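Local coordinates for tRNA-5-methyluridine(54) 2-sulfurtransferase (PDB 3VRH), which catalyses the ATP-dependent 2-thiolation of 5-methyluridine 54 in the T loop of tRNAs, a change that stabilises these tRNAs against heat in thermophilic microorganisms, at residues F26-Y29 and F30-V34; S90-Y93 and A94-Q97; L164-N167 and I168-N172. All blocks are in the same frame, centred on the assembly; numbering follows the deposited sequence.

Contact 1: F26-Y29 and F30-V34; sequences FKEY and FERKV
E28 and R32 run alongside each other on the helix surface, their carboxylate and guanidinium planes only 29° apart. The guanidinium is presented side-on: NH2 of R32 meets OE2 of E28 at 3.0 Å, on the anti lone pair of that oxygen, and NE of R32 reaches the same OE2 at 3.1 Å. One carboxylate oxygen thus takes two donors in a salt bridge, and because it lies in the guanidinium plane, rotation of the R32 head is restrained. The extended chain of E28, with CG opposite the backbone N (chi1 175°), carries the acid along the helix towards the arginine.

The same i to i+4 spacing sets the other pairs of this part of helix 23-40, which starts within the N-terminal zinc-binding LIM domain, where H25 is a zinc ligand; the side chain of E28 passes close to that histidine. The backbone keeps the same rhythm, F30 N bonding to F26 O at 2.8 Å.

Y29 and K33 are paired likewise, and NZ of K33 donates to OH of Y29 at 3.0 Å. The phenol is shared, since E203 of helix 201-211 is hydrogen-bonded to it as well. F26 and F30 sit next to each other on the buried side, with CZ of F26 4.2 Å from CD2 of F30. Y207 stacks on the F30 ring, and V62 and V66 of helix 58-69 pack against it. The E31 carboxylate lies back over the K27 carbonyl, and its OE1 is held by K69 and Y207, one on each of the same two neighbouring helices.

Contact 2: S90-Y93 and A94-Q97; sequences SEEY and AKKQ
Y93, K95 and A94 have the most surface buried by this contact within one stretch of helix. K95 is the polar centre. Its NZ donates to OE2 of E92 at 2.8 Å, a salt bridge in which the amine comes to the oxygen on its syn side, 24° out of the carboxylate plane. The spacing is i to i+3, and both chains bend to close it: K95 folds at its third torsion (chi3 59°), while E92 curls at chi2 (-51°), which brings acid and amine together.

The aliphatic part of the same lysine crosses E91, CD of K95 resting 3.8 Å from CG of E91. OE2 of E91 stays 4.1 Å from NZ of K95, beyond a salt bridge, and is engaged by R109 instead, while N80 is hydrogen-bonded to OE1 of E91.

Y93 meets the following turn mainly through its backbone: Q97 N bonds to Y93 O at 3.0 Å, and CG of Q97 lies 3.1 Å from that same oxygen. Beyond this, the amide of Q97 gives its NE2 to the carbonyls of E214 and G56, while the side chain of Y93 packs on I216. A94 donates its N to S90 O at 3.1 Å and sets its methyl against H78 of strand 73-80.

Helix 87-101 is the crossover of the beta-alpha-beta unit between strands 73-80 and 105-109 in the PP-loop domain. Its charges divide by burial: K95 pairs with E92 at the more exposed surface, whereas the charge of buried E91 is probably balanced chiefly by R109 on the neighbouring strand.

Contact 3: L164-N167 and I168-N172; sequences LLNN and ILHWN
A Schellman motif ends helix 157-169 in the PP-loop domain. W171, with positive phi (47°), is the first residue to leave helical geometry, and two backbone bonds close the last turn: N172 N returns to N167 O at 2.7 Å, and inside it W171 N bonds to I168 O at 3.1 Å.

A side-chain bond reinforces this closure. ND2 of N172 donates to OD1 of N167 at 2.6 Å, in the carbonyl plane and on a lone pair of the acceptor. The two side chains cross at about a right angle, their amide planes 62° apart. N167 has CG opposite its own carbonyl carbon (chi1 -75°), a setting that brings OD1 beside N172, CB of that residue lying 3.3 Å away. An alanine at N167 is likely to leave ND2 of N172 without this acceptor and its amide freer to turn, although the backbone bond to N167 O could remain.

One residue earlier, N166 O receives H170 N at 3.2 Å and a weak second bond from ND1 of the H170 ring at 3.1 Å. The ring crosses the N166 side chain obliquely, its CE1 3.5 Å from OD1.

The apolar side faces helices 228-241 and 245-256 of its own chain and also the second subunit. CG of L165 approaches CD1 of L169 at 4.2 Å, while L165 and I168 each pack on their counterparts in that subunit, and W171 meets the ring of its F249. Polar groups therefore tie off the helix end, while leucine, isoleucine and tryptophan carbons contribute apolar surface to the dimer contact.

Overall arrangement
From the N terminus the chain meets the three contacts in series; none nests in or crosses another, and each closes only a turn or so of a single helix. Contact 1, on helix 23-40, links the zinc-binding N-terminal region to helices 58-69 and 201-211. Contact 2 follows on helix 87-101, against strands 73-80 and 105-109 of the PP-loop domain. Contact 3 ends helix 157-169 at the interface with the second subunit. Contacts 2 and 3 lie on opposite sides of the chain's centre, their centres about 33 Å apart; contact 1 is nearer to contact 2 (about 24 Å between centres) than to contact 3 (about 31 Å), and no two of the three touch.

Contact 1: F26-Y29 and F30-V34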
ATOM      1  N   PHE A  26      10.460 -30.562   6.869  1.00 28.59           N
ATOM      2  CA  PHE A  26       9.681 -29.330   6.849  1.00 28.00           C
ATOM      3  C   PHE A  26       9.357 -28.867   8.271  1.00 27.59           C
ATOM      4  O   PHE A  26       9.505 -27.684   8.595  1.00 23.81           O
ATOM      5  CB  PHE A  26       8.380 -29.493   6.063  1.00 29.78           C
ATOM      6  CG  PHE A  26       7.432 -28.351   6.254  1.00 31.60           C
ATOM      7  CD1 PHE A  26       7.747 -27.082   5.769  1.00 27.10           C
ATOM      8  CD2 PHE A  26       6.244 -28.527   6.946  1.00 31.16           C
ATOM      9  CE1 PHE A  26       6.881 -26.017   5.956  1.00 30.12           C
ATOM     10  CE2 PHE A  26       5.371 -27.466   7.140  1.00 29.17           C
ATOM     11  CZ  PHE A  26       5.689 -26.207   6.646  1.00 30.01           C
ATOM     12  N   LYS A  27       8.898 -29.806   9.108  1.00 27.14           N
ATOM     13  CA  LYS A  27       8.589 -29.515  10.510  1.00 25.32           C
ATOM     14  C   LYS A  27       9.791 -28.862  11.165  1.00 27.99           C
ATOM     15  O   LYS A  27       9.678 -27.814  11.811  1.00 27.75           O
ATOM     16  CB  LYS A  27       8.196 -30.799  11.253  1.00 27.48           C
ATOM     17  CG  LYS A  27       6.730 -31.174  11.040  1.00 32.10           C
ATOM     18  CD  LYS A  27       6.418 -32.654  11.309  1.00 34.23           C
ATOM     19  CE  LYS A  27       6.824 -33.113  12.693  1.00 40.92           C
ATOM     20  NZ  LYS A  27       6.232 -34.465  13.012  1.00 44.92           N
ATOM     21  N   GLU A  28      10.950 -29.483  10.957  1.00 30.13           N
ATOM     22  CA  GLU A  28      12.218 -28.990  11.484  1.00 28.82           C
ATOM     23  C   GLU A  28      12.554 -27.594  10.967  1.00 30.35           C
ATOM     24  O   GLU A  28      12.907 -26.701  11.745  1.00 28.96           O
ATOM     25  CB  GLU A  28      13.337 -29.979  11.142  1.00 33.57           C
ATOM     26  CG  GLU A  28      14.721 -29.508  11.548  1.00 39.07           C
ATOM     27  CD  GLU A  28      15.795 -30.597  11.428  1.00 49.73           C
ATOM     28  OE1 GLU A  28      15.547 -31.642  10.781  1.00 46.08           O
ATOM     29  OE2 GLU A  28      16.895 -30.400  11.991  1.00 55.69           O
ATOM     30  N   TYR A  29      12.437 -27.396   9.655  1.00 26.19           N
ATOM     31  CA  TYR A  29      12.640 -26.065   9.082  1.00 28.88           C
ATOM     32  C   TYR A  29      11.711 -25.037   9.741  1.00 29.65           C
ATOM     33  O   TYR A  29      12.132 -23.928  10.104  1.00 28.77           O
ATOM     34  CB  TYR A  29      12.444 -26.107   7.561  1.00 28.43           C
ATOM     35  CG  TYR A  29      12.008 -24.805   6.924  1.00 31.70           C
ATOM     36  CD1 TYR A  29      10.657 -24.492   6.812  1.00 27.70           C
ATOM     37  CD2 TYR A  29      12.940 -23.899   6.418  1.00 32.20           C
ATOM     38  CE1 TYR A  29      10.240 -23.309   6.238  1.00 29.37           C
ATOM     39  CE2 TYR A  29      12.536 -22.702   5.828  1.00 27.57           C
ATOM     40  CZ  TYR A  29      11.178 -22.417   5.739  1.00 36.24           C
ATOM     41  OH  TYR A  29      10.728 -21.244   5.171  1.00 31.71           O
ATOM     42  N   PHE A  30      10.454 -25.414   9.935  1.00 26.27           N
ATOM     43  CA  PHE A  30       9.468 -24.458  10.442  1.00 27.34           C
ATOM     44  C   PHE A  30       9.797 -24.090  11.883  1.00 24.67           C
ATOM     45  O   PHE A  30       9.781 -22.912  12.268  1.00 25.91           O
ATOM     46  CB  PHE A  30       8.067 -25.059  10.340  1.00 24.76           C
ATOM     47  CG  PHE A  30       6.948 -24.099  10.662  1.00 25.42           C
ATOM     48  CD1 PHE A  30       6.498 -23.949  11.960  1.00 22.89           C
ATOM     49  CD2 PHE A  30       6.290 -23.399   9.646  1.00 26.54           C
ATOM     50  CE1 PHE A  30       5.449 -23.094  12.257  1.00 19.43           C
ATOM     51  CE2 PHE A  30       5.241 -22.537   9.948  1.00 25.59           C
ATOM     52  CZ  PHE A  30       4.826 -22.395  11.261  1.00 20.68           C
ATOM     53  N   GLU A  31      10.110 -25.107  12.669  1.00 22.26           N
ATOM     54  CA  GLU A  31      10.440 -24.919  14.072  1.00 25.99           C
ATOM     55  C   GLU A  31      11.723 -24.100  14.242  1.00 27.36           C
ATOM     56  O   GLU A  31      11.810 -23.224  15.112  1.00 26.97           O
ATOM     57  CB  GLU A  31      10.553 -26.292  14.761  1.00 29.77           C
ATOM     58  CG  GLU A  31       9.212 -27.031  14.900  1.00 29.82           C
ATOM     59  CD  GLU A  31       9.355 -28.559  14.842  1.00 29.53           C
ATOM     60  OE1 GLU A  31       8.349 -29.251  14.568  1.00 24.21           O
ATOM     61  OE2 GLU A  31      10.475 -29.065  15.052  1.00 33.33           O
ATOM     62  N   ARG A  32      12.714 -24.375  13.398  1.00 25.93           N
ATOM     63  CA  ARG A  32      13.945 -23.581  13.409  1.00 31.65           C
ATOM     64  C   ARG A  32      13.693 -22.121  13.049  1.00 28.89           C
ATOM     65  O   ARG A  32      14.192 -21.220  13.720  1.00 29.86           O
ATOM     66  CB  ARG A  32      14.965 -24.157  12.435  1.00 31.64           C
ATOM     67  CG  ARG A  32      15.563 -25.460  12.880  1.00 40.01           C
ATOM     68  CD  ARG A  32      16.404 -26.078  11.769  1.00 50.15           C
ATOM     69  NE  ARG A  32      17.073 -27.296  12.214  1.00 52.72           N
ATOM     70  CZ  ARG A  32      18.226 -27.311  12.873  1.00 63.77           C
ATOM     71  NH1 ARG A  32      18.844 -26.170  13.161  1.00 62.96           N
ATOM     72  NH2 ARG A  32      18.763 -28.467  13.241  1.00 61.31           N
ATOM     73  N   LYS A  33      12.930 -21.889  11.985  1.00 27.12           N
ATOM     74  CA  LYS A  33      12.604 -20.518  11.585  1.00 27.57           C
ATOM     75  C   LYS A  33      11.933 -19.746  12.728  1.00 26.26           C
ATOM     76  O   LYS A  33      12.278 -18.602  13.011  1.00 25.99           O
ATOM     77  CB  LYS A  33      11.704 -20.516  10.357  1.00 26.76           C
ATOM     78  CG  LYS A  33      11.500 -19.130   9.748  1.00 27.21           C
ATOM     79  CD  LYS A  33      11.168 -19.241   8.257  1.00 34.29           C
ATOM     80  CE  LYS A  33      12.110 -18.389   7.391  1.00 34.89           C
ATOM     81  NZ  LYS A  33      11.867 -18.545   5.899  1.00 30.18           N
ATOM     82  N   VAL A  34      10.982 -20.385  13.399  1.00 27.15           N
ATOM     83  CA  VAL A  34      10.285 -19.713  14.487  1.00 27.75           C
ATOM     84  C   VAL A  34      11.274 -19.417  15.617  1.00 26.39           C
ATOM     85  O   VAL A  34      11.272 -18.330  16.201  1.00 22.56           O
ATOM     86  CB  VAL A  34       9.094 -20.556  15.008  1.00 24.29           C
ATOM     87  CG1 VAL A  34       8.500 -19.925  16.253  1.00 22.34           C
ATOM     88  CG2 VAL A  34       8.022 -20.690  13.920  1.00 27.28           C
TER

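Contact 2: S90-Y93 and A94-Q97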
ATOM      1  N   SER A  90     -16.172 -24.183  18.116  1.00 26.58           N
ATOM      2  CA  SER A  90     -14.873 -23.492  18.210  1.00 26.25           C
ATOM      3  C   SER A  90     -14.119 -23.825  19.500  1.00 24.54           C
ATOM      4  O   SER A  90     -12.914 -24.096  19.485  1.00 25.76           O
ATOM      5  CB  SER A  90     -15.042 -21.970  18.087  1.00 25.34           C
ATOM      6  OG  SER A  90     -15.541 -21.593  16.792  1.00 30.17           O
ATOM      7  N   GLU A  91     -14.820 -23.763  20.623  1.00 22.08           N
ATOM      8  CA  GLU A  91     -14.218 -24.136  21.888  1.00 20.91           C
ATOM      9  C   GLU A  91     -13.744 -25.587  21.852  1.00 24.22           C
ATOM     10  O   GLU A  91     -12.685 -25.900  22.380  1.00 25.20           O
ATOM     11  CB  GLU A  91     -15.211 -23.943  23.030  1.00 23.91           C
ATOM     12  CG  GLU A  91     -14.620 -24.237  24.394  1.00 29.14           C
ATOM     13  CD  GLU A  91     -15.556 -23.889  25.537  1.00 28.83           C
ATOM     14  OE1 GLU A  91     -15.961 -22.708  25.647  1.00 26.97           O
ATOM     15  OE2 GLU A  91     -15.875 -24.799  26.321  1.00 23.33           O
ATOM     16  N   GLU A  92     -14.523 -26.467  21.218  1.00 23.31           N
ATOM     17  CA  GLU A  92     -14.148 -27.871  21.148  1.00 28.67           C
ATOM     18  C   GLU A  92     -12.858 -28.063  20.367  1.00 24.11           C
ATOM     19  O   GLU A  92     -12.029 -28.885  20.752  1.00 23.30           O
ATOM     20  CB  GLU A  92     -15.272 -28.743  20.564  1.00 29.27           C
ATOM     21  CG  GLU A  92     -16.483 -28.926  21.480  1.00 30.44           C
ATOM     22  CD  GLU A  92     -16.103 -29.378  22.893  1.00 44.91           C
ATOM     23  OE1 GLU A  92     -15.331 -30.365  23.024  1.00 48.04           O
ATOM     24  OE2 GLU A  92     -16.570 -28.740  23.874  1.00 38.56           O
ATOM     25  N   TYR A  93     -12.690 -27.301  19.281  1.00 25.08           N
ATOM     26  CA  TYR A  93     -11.457 -27.335  18.487  1.00 22.45           C
ATOM     27  C   TYR A  93     -10.245 -26.854  19.314  1.00 23.88           C
ATOM     28  O   TYR A  93      -9.168 -27.446  19.279  1.00 21.56           O
ATOM     29  CB  TYR A  93     -11.622 -26.527  17.179  1.00 23.63           C
ATOM     30  CG  TYR A  93     -12.199 -27.383  16.074  1.00 27.37           C
ATOM     31  CD1 TYR A  93     -13.561 -27.572  15.960  1.00 30.92           C
ATOM     32  CD2 TYR A  93     -11.374 -28.053  15.182  1.00 27.40           C
ATOM     33  CE1 TYR A  93     -14.094 -28.394  14.980  1.00 31.99           C
ATOM     34  CE2 TYR A  93     -11.897 -28.869  14.194  1.00 32.19           C
ATOM     35  CZ  TYR A  93     -13.261 -29.038  14.095  1.00 33.02           C
ATOM     36  OH  TYR A  93     -13.802 -29.860  13.123  1.00 32.00           O
ATOM     37  N   ALA A  94     -10.437 -25.782  20.068  1.00 23.14           N
ATOM     38  CA  ALA A  94      -9.380 -25.276  20.924  1.00 23.87           C
ATOM     39  C   ALA A  94      -9.007 -26.319  21.997  1.00 23.53           C
ATOM     40  O   ALA A  94      -7.825 -26.580  22.220  1.00 23.37           O
ATOM     41  CB  ALA A  94      -9.797 -23.957  21.560  1.00 18.38           C
ATOM     42  N   LYS A  95     -10.007 -26.930  22.633  1.00 24.15           N
ATOM     43  CA  LYS A  95      -9.739 -27.982  23.632  1.00 23.20           C
ATOM     44  C   LYS A  95      -8.946 -29.157  23.071  1.00 25.20           C
ATOM     45  O   LYS A  95      -7.933 -29.569  23.641  1.00 27.42           O
ATOM     46  CB  LYS A  95     -11.031 -28.457  24.293  1.00 26.63           C
ATOM     47  CG  LYS A  95     -11.525 -27.468  25.341  1.00 29.26           C
ATOM     48  CD  LYS A  95     -13.032 -27.511  25.539  1.00 30.71           C
ATOM     49  CE  LYS A  95     -13.521 -28.870  25.974  1.00 41.42           C
ATOM     50  NZ  LYS A  95     -15.001 -28.823  26.148  1.00 49.31           N
ATOM     51  N   LYS A  96      -9.391 -29.678  21.940  1.00 25.27           N
ATOM     52  CA  LYS A  96      -8.677 -30.763  21.298  1.00 25.70           C
ATOM     53  C   LYS A  96      -7.230 -30.383  20.957  1.00 27.28           C
ATOM     54  O   LYS A  96      -6.304 -31.153  21.211  1.00 27.42           O
ATOM     55  CB  LYS A  96      -9.433 -31.241  20.059  1.00 26.22           C
ATOM     56  CG  LYS A  96      -8.772 -32.436  19.395  1.00 32.93           C
ATOM     57  CD  LYS A  96      -9.661 -33.075  18.320  1.00 38.29           C
ATOM     58  CE  LYS A  96      -9.219 -34.514  18.014  1.00 43.36           C
ATOM     59  NZ  LYS A  96     -10.086 -35.177  16.997  1.00 45.67           N
ATOM     60  N   GLN A  97      -7.031 -29.190  20.404  1.00 26.32           N
ATOM     61  CA  GLN A  97      -5.681 -28.698  20.148  1.00 23.92           C
ATOM     62  C   GLN A  97      -4.795 -28.684  21.399  1.00 22.16           C
ATOM     63  O   GLN A  97      -3.662 -29.146  21.366  1.00 25.26           O
ATOM     64  CB  GLN A  97      -5.736 -27.289  19.545  1.00 23.68           C
ATOM     65  CG  GLN A  97      -6.268 -27.244  18.111  1.00 23.77           C
ATOM     66  CD  GLN A  97      -6.735 -25.869  17.701  1.00 21.41           C
ATOM     67  OE1 GLN A  97      -6.581 -24.890  18.446  1.00 22.80           O
ATOM     68  NE2 GLN A  97      -7.316 -25.778  16.502  1.00 22.16           N
TER

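Contact 3: L164-N167 and I168-N172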
ATOM      1  N   LEU A 164      -0.744  -4.398   7.140  1.00 28.69           N
ATOM      2  CA  LEU A 164      -0.006  -3.237   6.635  1.00 25.81           C
ATOM      3  C   LEU A 164      -0.673  -2.587   5.410  1.00 23.74           C
ATOM      4  O   LEU A 164      -0.858  -1.394   5.385  1.00 20.23           O
ATOM      5  CB  LEU A 164       1.443  -3.570   6.297  1.00 23.95           C
ATOM      6  CG  LEU A 164       2.417  -3.673   7.471  1.00 33.76           C
ATOM      7  CD1 LEU A 164       3.801  -4.089   6.984  1.00 29.67           C
ATOM      8  CD2 LEU A 164       2.478  -2.358   8.229  1.00 33.80           C
ATOM      9  N   LEU A 165      -1.020  -3.381   4.408  1.00 23.62           N
ATOM     10  CA  LEU A 165      -1.617  -2.847   3.180  1.00 24.72           C
ATOM     11  C   LEU A 165      -2.960  -2.182   3.481  1.00 24.06           C
ATOM     12  O   LEU A 165      -3.252  -1.087   3.013  1.00 22.38           O
ATOM     13  CB  LEU A 165      -1.800  -3.964   2.153  1.00 21.75           C
ATOM     14  CG  LEU A 165      -2.416  -3.526   0.828  1.00 27.53           C
ATOM     15  CD1 LEU A 165      -1.534  -2.449   0.179  1.00 24.96           C
ATOM     16  CD2 LEU A 165      -2.606  -4.711  -0.101  1.00 23.65           C
ATOM     17  N   ASN A 166      -3.758  -2.848   4.303  1.00 25.81           N
ATOM     18  CA  ASN A 166      -5.049  -2.321   4.704  1.00 26.25           C
ATOM     19  C   ASN A 166      -4.903  -0.973   5.381  1.00 29.35           C
ATOM     20  O   ASN A 166      -5.539   0.008   4.987  1.00 31.40           O
ATOM     21  CB  ASN A 166      -5.749  -3.312   5.628  1.00 30.62           C
ATOM     22  CG  ASN A 166      -7.077  -2.805   6.121  1.00 39.76           C
ATOM     23  OD1 ASN A 166      -8.098  -2.933   5.438  1.00 42.74           O
ATOM     24  ND2 ASN A 166      -7.076  -2.215   7.314  1.00 40.82           N
ATOM     25  N   ASN A 167      -4.041  -0.907   6.383  1.00 26.12           N
ATOM     26  CA  ASN A 167      -3.893   0.332   7.131  1.00 25.75           C
ATOM     27  C   ASN A 167      -3.277   1.475   6.324  1.00 28.75           C
ATOM     28  O   ASN A 167      -3.505   2.635   6.631  1.00 30.37           O
ATOM     29  CB  ASN A 167      -3.135   0.099   8.437  1.00 30.65           C
ATOM     30  CG  ASN A 167      -3.992  -0.597   9.483  1.00 34.97           C
ATOM     31  OD1 ASN A 167      -5.093  -0.156   9.797  1.00 35.85           O
ATOM     32  ND2 ASN A 167      -3.500  -1.699  10.003  1.00 36.59           N
ATOM     33  N   ILE A 168      -2.521   1.141   5.287  1.00 24.32           N
ATOM     34  CA  ILE A 168      -1.951   2.160   4.413  1.00 27.14           C
ATOM     35  C   ILE A 168      -2.985   2.707   3.433  1.00 25.06           C
ATOM     36  O   ILE A 168      -3.026   3.905   3.170  1.00 29.28           O
ATOM     37  CB  ILE A 168      -0.739   1.607   3.661  1.00 26.17           C
ATOM     38  CG1 ILE A 168       0.468   1.617   4.583  1.00 34.47           C
ATOM     39  CG2 ILE A 168      -0.424   2.432   2.433  1.00 29.30           C
ATOM     40  CD1 ILE A 168       1.432   0.520   4.303  1.00 34.18           C
ATOM     41  N   LEU A 169      -3.805   1.826   2.882  1.00 22.38           N
ATOM     42  CA  LEU A 169      -4.925   2.264   2.055  1.00 30.88           C
ATOM     43  C   LEU A 169      -5.826   3.247   2.796  1.00 29.30           C
ATOM     44  O   LEU A 169      -6.313   4.206   2.193  1.00 25.94           O
ATOM     45  CB  LEU A 169      -5.752   1.071   1.585  1.00 25.38           C
ATOM     46  CG  LEU A 169      -5.067   0.213   0.526  1.00 29.78           C
ATOM     47  CD1 LEU A 169      -5.833  -1.084   0.331  1.00 27.39           C
ATOM     48  CD2 LEU A 169      -4.908   0.999  -0.791  1.00 28.07           C
ATOM     49  N   HIS A 170      -6.038   2.993   4.094  1.00 24.38           N
ATOM     50  CA  HIS A 170      -6.882   3.837   4.940  1.00 26.78           C
ATOM     51  C   HIS A 170      -6.119   4.949   5.618  1.00 29.62           C
ATOM     52  O   HIS A 170      -6.721   5.761   6.318  1.00 30.66           O
ATOM     53  CB  HIS A 170      -7.549   3.022   6.046  1.00 32.37           C
ATOM     54  CG  HIS A 170      -8.619   2.100   5.563  1.00 35.53           C
ATOM     55  ND1 HIS A 170      -8.516   0.728   5.654  1.00 43.35           N
ATOM     56  CD2 HIS A 170      -9.819   2.351   4.989  1.00 43.72           C
ATOM     57  CE1 HIS A 170      -9.606   0.172   5.156  1.00 45.62           C
ATOM     58  NE2 HIS A 170     -10.412   1.134   4.744  1.00 46.00           N
ATOM     59  N   TRP A 171      -4.798   4.967   5.431  1.00 26.72           N
ATOM     60  CA  TRP A 171      -3.910   5.858   6.175  1.00 25.31           C
ATOM     61  C   TRP A 171      -4.173   5.876   7.696  1.00 33.98           C
ATOM     62  O   TRP A 171      -4.297   6.932   8.313  1.00 33.35           O
ATOM     63  CB  TRP A 171      -3.877   7.254   5.534  1.00 28.79           C
ATOM     64  CG  TRP A 171      -3.201   7.167   4.190  1.00 27.06           C
ATOM     65  CD1 TRP A 171      -3.798   7.064   2.958  1.00 23.80           C
ATOM     66  CD2 TRP A 171      -1.793   7.076   3.963  1.00 28.29           C
ATOM     67  NE1 TRP A 171      -2.836   6.936   1.973  1.00 25.96           N
ATOM     68  CE2 TRP A 171      -1.598   6.953   2.566  1.00 27.84           C
ATOM     69  CE3 TRP A 171      -0.674   7.087   4.807  1.00 28.38           C
ATOM     70  CZ2 TRP A 171      -0.331   6.852   2.001  1.00 23.56           C
ATOM     71  CZ3 TRP A 171       0.582   6.977   4.244  1.00 29.93           C
ATOM     72  CH2 TRP A 171       0.745   6.867   2.851  1.00 28.03           C
ATOM     73  N   ASN A 172      -4.275   4.684   8.279  1.00 30.54           N
ATOM     74  CA  ASN A 172      -4.341   4.530   9.729  1.00 35.41           C
ATOM     75  C   ASN A 172      -2.938   4.610  10.305  1.00 34.49           C
ATOM     76  O   ASN A 172      -2.341   3.584  10.642  1.00 32.27           O
ATOM     77  CB  ASN A 172      -4.907   3.165  10.102  1.00 34.96           C
ATOM     78  CG  ASN A 172      -6.357   3.020   9.764  1.00 38.76           C
ATOM     79  OD1 ASN A 172      -7.126   3.974   9.858  1.00 44.02           O
ATOM     80  ND2 ASN A 172      -6.751   1.814   9.361  1.00 40.25           N
TER